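Local atomic coordinates of dehalogenase (Rhodospirillaceae, PDB entry 6A41), a protein that probably removes halide from halogenated substrates, using a Rossmann-type fold related to the short-chain dehydrogenases/reductases. Residues 179-182 / 187-190; 14-19 / 132-137. One frame throughout, in Å; residues are numbered along the deposited sequence.

Contact 1 (179-182 / 187-190)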
ATOM      1  N   SER A 179      -1.722 -13.905   6.558  1.00  9.30           N
ATOM      2  CA  SER A 179      -2.729 -14.300   7.576  1.00 10.14           C
ATOM      3  C   SER A 179      -2.664 -13.516   8.857  1.00  9.43           C
ATOM      4  O   SER A 179      -1.623 -13.039   9.287  1.00  9.34           O
ATOM      5  CB  SER A 179      -2.569 -15.783   7.960  1.00 10.73           C
ATOM      6  OG  SER A 179      -3.716 -16.318   8.613  1.00 11.56           O
ATOM      7  N   ASN A 180      -3.818 -13.368   9.507  1.00  9.53           N
ATOM      8  CA  ASN A 180      -3.830 -13.047  10.950  1.00  9.12           C
ATOM      9  C   ASN A 180      -5.230 -13.455  11.496  1.00  9.23           C
ATOM     10  O   ASN A 180      -6.203 -13.519  10.790  1.00  8.42           O
ATOM     11  CB  ASN A 180      -3.578 -11.508  11.241  1.00  9.24           C
ATOM     12  CG  ASN A 180      -2.923 -11.194  12.664  1.00 10.08           C
ATOM     13  OD1 ASN A 180      -2.666 -10.001  12.996  1.00 11.63           O
ATOM     14  ND2 ASN A 180      -2.723 -12.177  13.456  1.00  8.67           N
ATOM     15  N   TYR A 181      -5.284 -13.734  12.801  1.00  9.84           N
ATOM     16  CA  TYR A 181      -6.480 -14.124  13.501  1.00 10.30           C
ATOM     17  C   TYR A 181      -7.130 -15.374  12.935  1.00 10.52           C
ATOM     18  O   TYR A 181      -8.371 -15.419  12.951  1.00 10.49           O
ATOM     19  CB  TYR A 181      -7.488 -12.929  13.546  1.00 11.09           C
ATOM     20  CG  TYR A 181      -6.889 -11.790  14.302  1.00 11.70           C
ATOM     21  CD1 TYR A 181      -6.766 -11.899  15.646  1.00 12.45           C
ATOM     22  CD2 TYR A 181      -6.465 -10.628  13.699  1.00 12.27           C
ATOM     23  CE1 TYR A 181      -6.197 -10.928  16.409  1.00 13.72           C
ATOM     24  CE2 TYR A 181      -5.868  -9.629  14.416  1.00 13.01           C
ATOM     25  CZ  TYR A 181      -5.752  -9.750  15.810  1.00 14.15           C
ATOM     26  OH  TYR A 181      -5.110  -8.788  16.614  1.00 15.48           O
ATOM     27  N   VAL A 182      -6.337 -16.329  12.408  1.00 10.46           N
ATOM     28  CA  VAL A 182      -6.831 -17.591  11.894  1.00 11.35           C
ATOM     29  C   VAL A 182      -6.480 -18.667  12.913  1.00 12.22           C
ATOM     30  O   VAL A 182      -5.298 -18.759  13.314  1.00 12.66           O
ATOM     31  CB  VAL A 182      -6.246 -17.990  10.563  1.00 12.06           C
ATOM     32  CG1 VAL A 182      -6.772 -19.382  10.151  1.00 13.05           C
ATOM     33  CG2 VAL A 182      -6.545 -16.958   9.511  1.00 11.94           C
ATOM     34  N   TYR A 187      -0.138 -19.343  16.255  1.00 12.78           N
ATOM     35  CA  TYR A 187      -0.513 -18.015  16.670  1.00 12.24           C
ATOM     36  C   TYR A 187      -1.881 -17.945  17.384  1.00 12.31           C
ATOM     37  O   TYR A 187      -2.087 -16.985  18.123  1.00 11.26           O
ATOM     38  CB  TYR A 187      -0.465 -17.092  15.435  1.00 12.48           C
ATOM     39  CG  TYR A 187       0.937 -17.124  14.797  1.00 11.94           C
ATOM     40  CD1 TYR A 187       2.047 -16.814  15.531  1.00 12.44           C
ATOM     41  CD2 TYR A 187       1.114 -17.575  13.538  1.00 12.19           C
ATOM     42  CE1 TYR A 187       3.339 -16.991  14.997  1.00 12.28           C
ATOM     43  CE2 TYR A 187       2.395 -17.685  12.949  1.00 12.16           C
ATOM     44  CZ  TYR A 187       3.479 -17.324  13.650  1.00 11.85           C
ATOM     45  OH  TYR A 187       4.765 -17.535  13.099  1.00 12.01           O
ATOM     46  N   PHE A 188      -2.847 -18.864  17.061  1.00 11.09           N
ATOM     47  CA  PHE A 188      -4.214 -18.795  17.640  1.00 11.98           C
ATOM     48  C   PHE A 188      -4.608 -20.203  18.069  1.00 12.52           C
ATOM     49  O   PHE A 188      -5.456 -20.805  17.462  1.00 12.23           O
ATOM     50  CB  PHE A 188      -5.224 -18.124  16.662  1.00 11.78           C
ATOM     51  CG  PHE A 188      -4.844 -16.714  16.381  1.00 11.99           C
ATOM     52  CD1 PHE A 188      -5.183 -15.724  17.277  1.00 12.85           C
ATOM     53  CD2 PHE A 188      -3.961 -16.446  15.283  1.00 12.14           C
ATOM     54  CE1 PHE A 188      -4.657 -14.419  17.095  1.00 12.87           C
ATOM     55  CE2 PHE A 188      -3.452 -15.183  15.091  1.00 12.43           C
ATOM     56  CZ  PHE A 188      -3.836 -14.160  15.996  1.00 12.88           C
ATOM     57  N   PRO A 189      -3.920 -20.722  19.048  1.00 13.60           N
ATOM     58  CA  PRO A 189      -4.116 -22.106  19.411  1.00 14.64           C
ATOM     59  C   PRO A 189      -5.305 -22.278  20.328  1.00 13.57           C
ATOM     60  O   PRO A 189      -5.858 -21.286  20.795  1.00 12.10           O
ATOM     61  CB  PRO A 189      -2.804 -22.468  20.165  1.00 15.68           C
ATOM     62  CG  PRO A 189      -2.435 -21.192  20.840  1.00 16.22           C
ATOM     63  CD  PRO A 189      -2.770 -20.117  19.797  1.00 15.08           C
ATOM     64  N   PRO A 190      -5.665 -23.538  20.624  1.00 14.34           N
ATOM     65  CA  PRO A 190      -6.901 -23.792  21.403  1.00 14.91           C
ATOM     66  C   PRO A 190      -6.880 -23.124  22.707  1.00 14.68           C
ATOM     67  O   PRO A 190      -7.935 -22.653  23.143  1.00 15.07           O
ATOM     68  CB  PRO A 190      -6.978 -25.328  21.507  1.00 15.32           C
ATOM     69  CG  PRO A 190      -6.226 -25.735  20.248  1.00 15.99           C
ATOM     70  CD  PRO A 190      -5.050 -24.807  20.191  1.00 15.51           C
TER
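F188 lays its ring against the backbone of Y181 and V182 and beside the side chain of N180, and more than half of the surface the two segments bury belongs to F188. Its CB bond points at the facing loop and begins beside the carbonyl of V182, with F188 CB 3.4 Å from V182 O. CG stands opposite the carbonyl carbon of F188 (chi1 -63°), which carries the ring forward over the chain. On one flank F188 CD2 passes V182 O at 3.3 Å. Further out, F188 CE2 comes to 3.3 Å from Y181 N, while CZ at the tip lies beside the end of the N180 side chain. On the other flank F188 CE1 touches Y181 CD1 at 3.6 Å.

The face of the ring is used as well. Y181 CA sits 3.7 Å from the F188 centroid, only 17° off the normal, a CH-pi contact made by the main chain. Y181 has a positive phi, in the left-handed helical region, and its CB bond points away from 187-190, yet the ring still reaches F188. The two aromatic rings meet obliquely, with centroids 5.2 Å apart and planes at 43°. A phenylalanine suits the place because it offers a flat apolar surface to a bent backbone. M202 of helix 196-204 packs on both Y181 and F188, W243 meets the Y181 ring edge-to-face, and F231 of the second subunit packs on Y181 and V182.

No hydrogen bond crosses between the segments. Their direct attraction is dispersion and CH-pi; N184 adds a polar bridge, its side chain bonding V182 O and Y187 N. This is consistent with a loop shape set partly by ring packing in the region where related halohydrin dehalogenases bind halide.

Contact 2 (14-19 / 132-137)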
ATOM      1  N   GLU A  14       2.865 -29.648  10.122  1.00 12.72           N
ATOM      2  CA  GLU A  14       2.338 -29.639  11.446  1.00 14.71           C
ATOM      3  C   GLU A  14       2.197 -28.287  12.037  1.00 15.25           C
ATOM      4  O   GLU A  14       1.584 -28.194  13.063  1.00 15.29           O
ATOM      5  CB  GLU A  14       3.144 -30.590  12.432  1.00 16.12           C
ATOM      6  CG  GLU A  14       3.057 -32.025  12.045  1.00 16.66           C
ATOM      7  CD  GLU A  14       1.629 -32.518  12.066  1.00 20.86           C
ATOM      8  OE1 GLU A  14       0.940 -32.421  13.119  1.00 20.94           O
ATOM      9  OE2 GLU A  14       1.151 -33.038  11.035  1.00 23.42           O
ATOM     10  N   LYS A  15       2.672 -27.232  11.411  1.00 14.33           N
ATOM     11  CA  LYS A  15       2.512 -25.873  11.928  1.00 15.49           C
ATOM     12  C   LYS A  15       1.515 -25.113  11.091  1.00 13.53           C
ATOM     13  O   LYS A  15       1.238 -25.472   9.940  1.00 12.11           O
ATOM     14  CB  LYS A  15       3.825 -25.112  11.780  1.00 18.16           C
ATOM     15  CG  LYS A  15       4.851 -25.607  12.787  1.00 22.65           C
ATOM     16  CD  LYS A  15       6.186 -25.007  12.483  1.00 25.93           C
ATOM     17  CE  LYS A  15       6.538 -23.838  13.341  1.00 30.99           C
ATOM     18  NZ  LYS A  15       6.561 -24.070  14.801  1.00 34.41           N
ATOM     19  N   PHE A  16       1.071 -24.032  11.678  1.00 13.27           N
ATOM     20  CA  PHE A  16       0.419 -22.883  10.979  1.00 11.52           C
ATOM     21  C   PHE A  16      -0.667 -23.360   9.986  1.00 11.25           C
ATOM     22  O   PHE A  16      -1.658 -23.930  10.435  1.00 10.85           O
ATOM     23  CB  PHE A  16       1.565 -22.076  10.266  1.00 11.90           C
ATOM     24  CG  PHE A  16       1.216 -20.634   9.869  1.00 11.67           C
ATOM     25  CD1 PHE A  16       0.072 -19.959  10.369  1.00 12.29           C
ATOM     26  CD2 PHE A  16       2.076 -19.949   9.071  1.00 12.22           C
ATOM     27  CE1 PHE A  16      -0.216 -18.673   9.993  1.00 12.14           C
ATOM     28  CE2 PHE A  16       1.845 -18.639   8.748  1.00 12.13           C
ATOM     29  CZ  PHE A  16       0.734 -17.992   9.208  1.00 12.50           C
ATOM     30  N   ALA A  17      -0.505 -23.188   8.675  1.00  9.49           N
ATOM     31  CA  ALA A  17      -1.591 -23.446   7.748  1.00  9.44           C
ATOM     32  C   ALA A  17      -1.548 -24.862   7.158  1.00  9.70           C
ATOM     33  O   ALA A  17      -2.319 -25.210   6.236  1.00  9.69           O
ATOM     34  CB  ALA A  17      -1.535 -22.471   6.610  1.00  9.21           C
ATOM     35  N   GLY A  18      -0.669 -25.717   7.676  1.00 10.47           N
ATOM     36  CA  GLY A  18      -0.472 -27.063   7.035  1.00 10.53           C
ATOM     37  C   GLY A  18      -1.708 -27.959   6.934  1.00 11.20           C
ATOM     38  O   GLY A  18      -1.982 -28.595   5.883  1.00 10.58           O
ATOM     39  N   HIS A  19      -2.397 -28.126   8.043  1.00 11.30           N
ATOM     40  CA  HIS A  19      -3.536 -28.974   8.059  1.00 11.55           C
ATOM     41  C   HIS A  19      -4.683 -28.457   7.242  1.00 10.98           C
ATOM     42  O   HIS A  19      -5.317 -29.232   6.512  1.00 10.35           O
ATOM     43  CB  HIS A  19      -3.990 -29.261   9.498  1.00 13.00           C
ATOM     44  CG  HIS A  19      -3.067 -30.201  10.202  1.00 14.62           C
ATOM     45  ND1 HIS A  19      -3.477 -30.954  11.281  1.00 15.32           N
ATOM     46  CD2 HIS A  19      -1.833 -30.647   9.868  1.00 15.44           C
ATOM     47  CE1 HIS A  19      -2.460 -31.726  11.659  1.00 16.47           C
ATOM     48  NE2 HIS A  19      -1.455 -31.552  10.826  1.00 15.59           N
ATOM     49  N   VAL A 132       3.688 -20.213  -3.067  1.00  9.34           N
ATOM     50  CA  VAL A 132       2.864 -19.439  -2.111  1.00  9.73           C
ATOM     51  C   VAL A 132       3.583 -19.401  -0.779  1.00 10.10           C
ATOM     52  O   VAL A 132       3.940 -20.464  -0.230  1.00 10.18           O
ATOM     53  CB  VAL A 132       1.440 -19.974  -1.943  1.00 10.93           C
ATOM     54  CG1 VAL A 132       0.657 -19.206  -0.845  1.00 10.78           C
ATOM     55  CG2 VAL A 132       0.700 -20.183  -3.281  1.00 11.03           C
ATOM     56  N   PHE A 133       3.921 -18.204  -0.310  1.00  9.58           N
ATOM     57  CA  PHE A 133       4.430 -18.027   1.013  1.00  9.94           C
ATOM     58  C   PHE A 133       3.279 -17.926   1.968  1.00  9.72           C
ATOM     59  O   PHE A 133       2.401 -16.994   1.852  1.00 10.01           O
ATOM     60  CB  PHE A 133       5.373 -16.815   1.081  1.00 10.86           C
ATOM     61  CG  PHE A 133       6.656 -16.970   0.297  1.00 12.43           C
ATOM     62  CD1 PHE A 133       6.685 -16.751  -1.061  1.00 13.86           C
ATOM     63  CD2 PHE A 133       7.833 -17.233   0.919  1.00 14.65           C
ATOM     64  CE1 PHE A 133       7.857 -16.859  -1.802  1.00 14.08           C
ATOM     65  CE2 PHE A 133       9.020 -17.381   0.164  1.00 14.88           C
ATOM     66  CZ  PHE A 133       8.985 -17.244  -1.193  1.00 14.84           C
ATOM     67  N   VAL A 134       3.231 -18.738   2.975  1.00  9.08           N
ATOM     68  CA  VAL A 134       2.188 -18.503   4.009  1.00  9.57           C
ATOM     69  C   VAL A 134       2.804 -17.584   5.043  1.00 10.08           C
ATOM     70  O   VAL A 134       3.785 -17.961   5.692  1.00  9.29           O
ATOM     71  CB  VAL A 134       1.743 -19.721   4.724  1.00  9.88           C
ATOM     72  CG1 VAL A 134       0.499 -19.432   5.541  1.00 10.06           C
ATOM     73  CG2 VAL A 134       1.420 -20.781   3.677  1.00 10.02           C
ATOM     74  N   SER A 135       2.256 -16.370   5.133  1.00 10.19           N
ATOM     75  CA  SER A 135       2.926 -15.288   5.886  1.00 11.04           C
ATOM     76  C   SER A 135       1.908 -14.573   6.819  1.00 10.86           C
ATOM     77  O   SER A 135       0.899 -15.190   7.183  1.00 11.65           O
ATOM     78  CB  SER A 135       3.585 -14.255   4.925  1.00 12.06           C
ATOM     79  OG  SER A 135       4.474 -13.388   5.617  1.00 13.50           O
ATOM     80  N   SER A 136       2.187 -13.337   7.189  1.00 10.08           N
ATOM     81  CA  SER A 136       1.419 -12.618   8.148  1.00 10.10           C
ATOM     82  C   SER A 136       0.925 -11.307   7.641  1.00 10.27           C
ATOM     83  O   SER A 136       1.654 -10.689   6.833  1.00 11.85           O
ATOM     84  CB  SER A 136       2.216 -12.434   9.423  1.00  9.94           C
ATOM     85  OG  SER A 136       1.545 -11.609  10.337  1.00  9.09           O
ATOM     86  N   ALA A 137      -0.296 -10.909   8.004  1.00  9.26           N
ATOM     87  CA  ALA A 137      -0.767  -9.549   7.757  1.00  9.88           C
ATOM     88  C   ALA A 137      -0.109  -8.491   8.713  1.00 10.05           C
ATOM     89  O   ALA A 137      -0.360  -7.296   8.555  1.00 10.35           O
ATOM     90  CB  ALA A 137      -2.321  -9.401   7.802  1.00  9.96           C
TER
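F16, whose ring packs on V134, has a backbone conformation rare for a residue with a side chain: phi is +47° at the second position of a type II' turn from K15 to G18, a place usually taken by glycine. The turn closes with G18 N bonded to K15 O at 3.0 Å. N83 supports it from strand 79-83, its side chain bonding both K15 O and A17 N.

With CG anti to the backbone N (chi1 -161°), the F16 ring reaches over strand 129-136. V134 CG1 lies under one face, 4.0 Å from the centroid and 30° off the normal, and comes closest to F16 CE2 at 3.6 Å. The rim has a different partner: S135 O lies in the ring plane, 3.5 Å from F16 CZ, where the slightly positive ring hydrogens can meet a carbonyl. The same V134 CG1 touches A17 CB at 3.8 Å, so one methyl fills the corner between ring and alanine. Valine, branched at CB, is well suited to a central strand and offers that methyl without length.

By topology this is the Rossmann turn between the first strand and helix 18-27, corresponding to the TGxxxGxG cofactor motif of short-chain dehydrogenases. F16 stands at its middle glycine, consistent with the related halohydrin dehalogenases, in which a bulky residue here probably accompanies the loss of nucleotide binding. The last glycine is kept as G18, where a CB would crowd K15 O. A17 precedes the helix as its N-cap residue and, being small, touches V134 as well as L217 and I221 of helix 214-225.

Within 14-19, H19 NE2 donates an almost straight bond to E14 OE2 at 3.0 Å, from above the carboxylate plane, joining the loop to the first turn of the helix.

Both contacts are buried, but contact 2 lies near the middle of the chain, about 3 Å from its centre, and contact 1 about 13 Å out, where a second subunit also packs. Contact 2 joins parts of the fold far apart in sequence, the first Rossmann turn and a central strand; contact 1 folds one loop after strand 172-179 back on itself. An aromatic ring leads in each, against main chain in contact 1 and mainly an aliphatic methyl in contact 2. They meet where S179 N and O probably bond S135 O and A137 N, respectively, and where the F16 and Y187 rings pack edge-to-face.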